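Local coordinates for mandelate racemase/muconate lactonizing enzyme-like protein (Rubrobacter xylanophilus DSM 9941, PDB 3CYJ) that belongs to the mandelate racemase/muconate lactonizing enzyme family of the enolase superfamily and binds a sodium ion in its barrel domain, at residues A[197-201]-A[222-228]; A[232-236]-A[260-265]. The contacts are given in a common frame with arbitrary orientation. Numbering follows the deposited sequence.

Both contacts are largely buried and lie in the enolase-type barrel domain, their centres about 11 Å apart. Contact 1 joins two loops that follow adjacent parallel strands and includes a ligand of the sodium ion; contact 2 packs helix 229-238 against the end of helix 254-261 and the turn after it. The N-cap D228 of contact 1 leads straight into the helix used by contact 2, and the two meet where P223 CG lies 3.7 Å from L235 CD1. Their chemistry differs: backbone hydrogen bonds and a salt bridge hold contact 1, whereas contact 2 combines leucine, valine and cysteine packing with one arginine-to-carbonyl hydrogen bond.

Contact 1: A[197-201]-A[222-228]; sequences GAYTR and EPVSSED. With NA (sodium ion), chain E.
This is a loop-to-loop contact between consecutive beta-alpha connections of the barrel domain: 197-201 follows strand 190-194, and the loop 222-228 follows strand 219-221, at the metal-binding end of these parallel strands. The CA atoms of G197 and V224 come within 4.2 Å. G197 has a positive phi (69/23), which favours glycine, where its CA packs 3.7 Å from V224 C. Two backbone hydrogen bonds fix the register: G197 N to E222 O at 2.6 Å and Y199 N to P223 O at 3.2 Å. V224, extended at -120/172 with chi1 m, places CG1 3.4 Å from Y199 O. The E222 side chain (chi1 m, chi2 t) runs to the sodium ion, with OE1 2.7 Å from NA; D194 and E221 complete the protein ligands, acids at strand ends that recall the metal site of the enolase superfamily.

At the far end, R201 (chi1 m, chi2 and chi3 t) stretches out to D228 (chi1 t) in a two-pronged salt bridge, NE to OD2 of D228 at 3.1 Å and NH2 to OD1 of D228 at 2.7 Å. OD1 also accepts from G231 N, so one carboxylate caps helix 229-238 and binds R201. A type I turn from S225 to D228, closed by D228 N to S225 O at 2.7 Å, brings the aspartate round; an ST turn, E227 N to S225 OG at 3.0 Å, lies within it.

T200 is likewise the N-cap of helix 201-215. The ring of Y199 stacks on W207 of that helix, and P223 wedges against L232 and L235 of helix 229-238.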
loop_
_atom_site.group_PDB
_atom_site.type_symbol
_atom_site.label_atom_id
_atom_site.label_comp_id
_atom_site.label_asym_id
_atom_site.label_seq_id
_atom_site.Cartn_x
_atom_site.Cartn_y
_atom_site.Cartn_z
ATOM N N GLY A 197 23.799 13.567 -7.784
ATOM C CA GLY A 197 23.118 12.559 -8.609
ATOM C C GLY A 197 24.007 11.645 -9.444
ATOM O O GLY A 197 23.553 11.073 -10.432
ATOM N N ALA A 198 25.261 11.483 -9.035
ATOM C CA ALA A 198 26.229 10.761 -9.854
ATOM C C ALA A 198 26.090 9.246 -9.904
ATOM O O ALA A 198 26.659 8.621 -10.810
ATOM C CB ALA A 198 27.672 11.145 -9.422
ATOM N N TYR A 199 25.411 8.652 -8.921
ATOM C CA TYR A 199 25.339 7.198 -8.770
ATOM C C TYR A 199 24.026 6.539 -9.229
ATOM O O TYR A 199 22.963 7.151 -9.178
ATOM C CB TYR A 199 25.485 6.826 -7.276
ATOM C CG TYR A 199 26.744 7.312 -6.579
ATOM C CD1 TYR A 199 28.004 7.198 -7.175
ATOM C CD2 TYR A 199 26.666 7.865 -5.288
ATOM C CE1 TYR A 199 29.191 7.667 -6.503
ATOM C CE2 TYR A 199 27.800 8.263 -4.601
ATOM C CZ TYR A 199 29.059 8.188 -5.207
ATOM O OH TYR A 199 30.131 8.632 -4.494
ATOM N N THR A 200 24.105 5.279 -9.621
ATOM C CA THR A 200 22.942 4.397 -9.706
ATOM C C THR A 200 22.583 3.996 -8.304
ATOM O O THR A 200 23.333 4.252 -7.369
ATOM C CB THR A 200 23.282 3.062 -10.459
ATOM O OG1 THR A 200 24.272 2.284 -9.702
ATOM C CG2 THR A 200 23.806 3.355 -11.881
ATOM N N ARG A 201 21.447 3.333 -8.143
ATOM C CA ARG A 201 20.916 2.963 -6.834
ATOM C C ARG A 201 21.888 2.104 -6.010
ATOM O O ARG A 201 22.175 2.423 -4.854
ATOM C CB ARG A 201 19.553 2.212 -7.011
ATOM C CG ARG A 201 18.443 3.043 -7.653
ATOM C CD ARG A 201 17.135 2.284 -7.948
ATOM N NE ARG A 201 16.128 3.271 -8.398
ATOM C CZ ARG A 201 14.897 2.995 -8.849
ATOM N NH1 ARG A 201 14.493 1.750 -8.980
ATOM N NH2 ARG A 201 14.100 3.972 -9.251
ATOM N N GLU A 222 22.096 13.890 -2.483
ATOM C CA GLU A 222 21.839 13.594 -3.888
ATOM C C GLU A 222 22.594 12.379 -4.413
ATOM O O GLU A 222 23.237 12.445 -5.471
ATOM C CB GLU A 222 22.142 14.814 -4.748
ATOM C CG GLU A 222 21.037 15.885 -4.608
ATOM C CD GLU A 222 21.346 17.221 -5.339
ATOM O OE1 GLU A 222 22.468 17.399 -5.871
ATOM O OE2 GLU A 222 20.460 18.115 -5.359
ATOM N N PRO A 223 22.455 11.240 -3.704
ATOM C CA PRO A 223 23.216 10.085 -4.160
ATOM C C PRO A 223 22.722 9.657 -5.562
ATOM O O PRO A 223 23.528 9.211 -6.384
ATOM C CB PRO A 223 22.894 9.017 -3.128
ATOM C CG PRO A 223 21.497 9.422 -2.550
ATOM C CD PRO A 223 21.491 10.930 -2.599
ATOM N N VAL A 224 21.408 9.745 -5.794
ATOM C CA VAL A 224 20.842 9.433 -7.100
ATOM C C VAL A 224 20.147 10.677 -7.619
ATOM O O VAL A 224 19.993 11.652 -6.863
ATOM C CB VAL A 224 19.842 8.228 -7.067
ATOM C CG1 VAL A 224 20.565 6.952 -6.712
ATOM C CG2 VAL A 224 18.633 8.512 -6.142
ATOM N N SER A 225 19.703 10.660 -8.877
ATOM C CA SER A 225 18.857 11.783 -9.338
ATOM C C SER A 225 17.740 12.077 -8.365
ATOM O O SER A 225 17.042 11.156 -7.945
ATOM C CB SER A 225 18.201 11.486 -10.648
ATOM O OG SER A 225 17.169 12.463 -10.876
ATOM N N SER A 226 17.539 13.355 -8.015
ATOM C CA SER A 226 16.501 13.698 -7.032
ATOM C C SER A 226 15.099 13.561 -7.624
ATOM O O SER A 226 14.106 13.629 -6.877
ATOM C CB SER A 226 16.685 15.120 -6.476
ATOM N N GLU A 227 15.015 13.386 -8.950
ATOM C CA GLU A 227 13.764 12.916 -9.566
ATOM C C GLU A 227 13.529 11.450 -9.240
ATOM O O GLU A 227 12.413 10.972 -9.368
ATOM C CB GLU A 227 13.798 13.094 -11.088
ATOM C CG GLU A 227 13.126 14.395 -11.580
ATOM C CD GLU A 227 11.695 14.195 -12.117
ATOM O OE1 GLU A 227 10.786 13.856 -11.313
ATOM O OE2 GLU A 227 11.478 14.383 -13.342
ATOM N N ASP A 228 14.570 10.733 -8.816
ATOM C CA ASP A 228 14.434 9.299 -8.520
ATOM C C ASP A 228 14.033 9.043 -7.078
ATOM O O ASP A 228 14.862 8.652 -6.275
ATOM C CB ASP A 228 15.729 8.527 -8.856
ATOM C CG ASP A 228 15.605 7.024 -8.579
ATOM O OD1 ASP A 228 14.476 6.536 -8.455
ATOM O OD2 ASP A 228 16.635 6.313 -8.475
HETATM NA NA NA E . 23.833 19.183 -4.345
#

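Contact 2: A[232-236]-A[260-265]; sequences LRLLR and LAGCVD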
loop_
_atom_site.group_PDB
_atom_site.type_symbol
_atom_site.label_atom_id
_atom_site.label_comp_id
_atom_site.label_asym_id
_atom_site.label_seq_id
_atom_site.Cartn_x
_atom_site.Cartn_y
_atom_site.Cartn_z
ATOM N N LEU A 232 15.914 7.163 -3.712
ATOM C CA LEU A 232 16.186 7.894 -2.497
ATOM C C LEU A 232 15.624 7.148 -1.304
ATOM O O LEU A 232 16.290 6.999 -0.280
ATOM C CB LEU A 232 15.562 9.291 -2.564
ATOM C CG LEU A 232 16.285 10.363 -3.370
ATOM C CD1 LEU A 232 15.456 11.619 -3.407
ATOM C CD2 LEU A 232 17.658 10.658 -2.775
ATOM N N ARG A 233 14.409 6.634 -1.476
ATOM C CA ARG A 233 13.656 5.936 -0.431
ATOM C C ARG A 233 14.407 4.676 -0.097
ATOM O O ARG A 233 14.519 4.323 1.075
ATOM C CB ARG A 233 12.228 5.630 -0.934
ATOM C CG ARG A 233 11.160 5.366 0.132
ATOM C CD ARG A 233 9.719 5.683 -0.402
ATOM N NE ARG A 233 9.370 4.869 -1.579
ATOM C CZ ARG A 233 8.949 5.354 -2.760
ATOM N NH1 ARG A 233 8.807 6.671 -2.943
ATOM N NH2 ARG A 233 8.666 4.509 -3.768
ATOM N N LEU A 234 14.939 4.007 -1.130
ATOM C CA LEU A 234 15.759 2.819 -0.932
ATOM C C LEU A 234 16.979 3.139 -0.064
ATOM O O LEU A 234 17.307 2.374 0.885
ATOM C CB LEU A 234 16.223 2.211 -2.273
ATOM C CG LEU A 234 17.393 1.200 -2.130
ATOM C CD1 LEU A 234 16.837 -0.195 -1.839
ATOM C CD2 LEU A 234 18.421 1.123 -3.322
ATOM N N LEU A 235 17.661 4.245 -0.384
ATOM C CA LEU A 235 18.840 4.606 0.379
ATOM C C LEU A 235 18.519 5.098 1.793
ATOM O O LEU A 235 19.304 4.913 2.725
ATOM C CB LEU A 235 19.674 5.661 -0.348
ATOM C CG LEU A 235 20.561 4.973 -1.367
ATOM C CD1 LEU A 235 20.431 5.834 -2.551
ATOM C CD2 LEU A 235 22.002 4.925 -0.861
ATOM N N ARG A 236 17.372 5.757 1.931
ATOM C CA ARG A 236 16.859 6.129 3.267
ATOM C C ARG A 236 16.701 4.858 4.121
ATOM O O ARG A 236 17.240 4.776 5.203
ATOM C CB ARG A 236 15.540 6.879 3.130
ATOM C CG ARG A 236 15.172 7.714 4.332
ATOM C CD ARG A 236 14.408 6.932 5.321
ATOM N NE ARG A 236 13.329 6.113 4.740
ATOM C CZ ARG A 236 12.113 6.541 4.391
ATOM N NH1 ARG A 236 11.748 7.814 4.507
ATOM N NH2 ARG A 236 11.258 5.668 3.914
ATOM N N LEU A 260 8.994 14.563 -1.752
ATOM C CA LEU A 260 10.388 14.347 -1.307
ATOM C C LEU A 260 10.496 14.069 0.196
ATOM O O LEU A 260 11.246 13.196 0.572
ATOM C CB LEU A 260 11.255 15.551 -1.638
ATOM C CG LEU A 260 12.755 15.329 -1.624
ATOM C CD1 LEU A 260 13.106 14.190 -2.579
ATOM C CD2 LEU A 260 13.488 16.608 -2.042
ATOM N N ALA A 261 9.718 14.796 1.031
ATOM C CA ALA A 261 9.770 14.647 2.485
ATOM C C ALA A 261 9.529 13.208 2.882
ATOM O O ALA A 261 10.066 12.746 3.867
ATOM C CB ALA A 261 8.803 15.573 3.195
ATOM N N GLY A 262 8.745 12.457 2.126
ATOM C CA GLY A 262 8.560 11.039 2.476
ATOM C C GLY A 262 9.709 10.119 2.086
ATOM O O GLY A 262 9.597 8.913 2.307
ATOM N N CYS A 263 10.816 10.656 1.541
ATOM C CA CYS A 263 11.870 9.805 0.934
ATOM C C CYS A 263 13.231 10.001 1.483
ATOM O O CYS A 263 14.117 9.212 1.152
ATOM C CB CYS A 263 12.034 10.103 -0.572
ATOM S SG CYS A 263 10.599 9.734 -1.472
ATOM N N VAL A 264 13.432 11.083 2.240
ATOM C CA VAL A 264 14.772 11.489 2.719
ATOM C C VAL A 264 14.833 11.590 4.232
ATOM O O VAL A 264 13.779 11.600 4.893
ATOM C CB VAL A 264 15.225 12.888 2.156
ATOM C CG1 VAL A 264 15.384 12.852 0.626
ATOM C CG2 VAL A 264 14.266 14.003 2.550
ATOM N N ASP A 265 16.064 11.679 4.775
ATOM C CA ASP A 265 16.255 12.013 6.179
ATOM C C ASP A 265 16.297 13.534 6.382
ATOM O O ASP A 265 15.946 14.036 7.466
ATOM C CB ASP A 265 17.556 11.392 6.723
ATOM C CG ASP A 265 17.636 9.873 6.483
ATOM O OD1 ASP A 265 16.720 9.151 6.938
ATOM O OD2 ASP A 265 18.592 9.389 5.841
#
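R236 adopts the most contorted conformation here, with chi1 t but chi2 and chi3 both m (-88° and -46°), so that it folds back over the turn instead of extending. Its guanidinium has C263 O over one face and V264 O near its plane, and NH1 donates to G262 O at 3.3 Å, the sole hydrogen bond between 232-236 and 260-265. Its aliphatic part packs too: CB of R236 is 3.4 Å from C263 O, and CG of R236 is 3.4 Å from D265 OD1. K202 of a fourth subunit forms a salt bridge with D265 and hydrogen-bonds R236 O, so both segments meet at a subunit interface.

One helical turn earlier, L232 (chi1 m, chi2 t) points inward. Its CD1 reaches L260 CD1 at 3.6 Å and V264 CG1 at 4.2 Å, while its CB lies 4.1 Å from C263 CB. L260 takes the tp conformation, which swings its tip to L232. The R233 side chain lies beside C263, with NH1 of R233 3.8 Å from C263 SG, while its charge is paired with E230 in a salt bridge. The closest CA pair is R233 and C263, 4.5 Å apart.

The turn presenting these groups closes helix 254-261: L260 O accepts from C263 N at 2.8 Å and, weakly, from V264 N at 3.5 Å. Helix 229-238 thus packs, outside the barrel, against the last turn of helix 254-261 and the connection into strand 266-269. L232 and V264 rest on A247 of strand 244-247, D265 OD2 accepts a hydrogen bond from I245 N, and L235 touches A204 of helix 201-215.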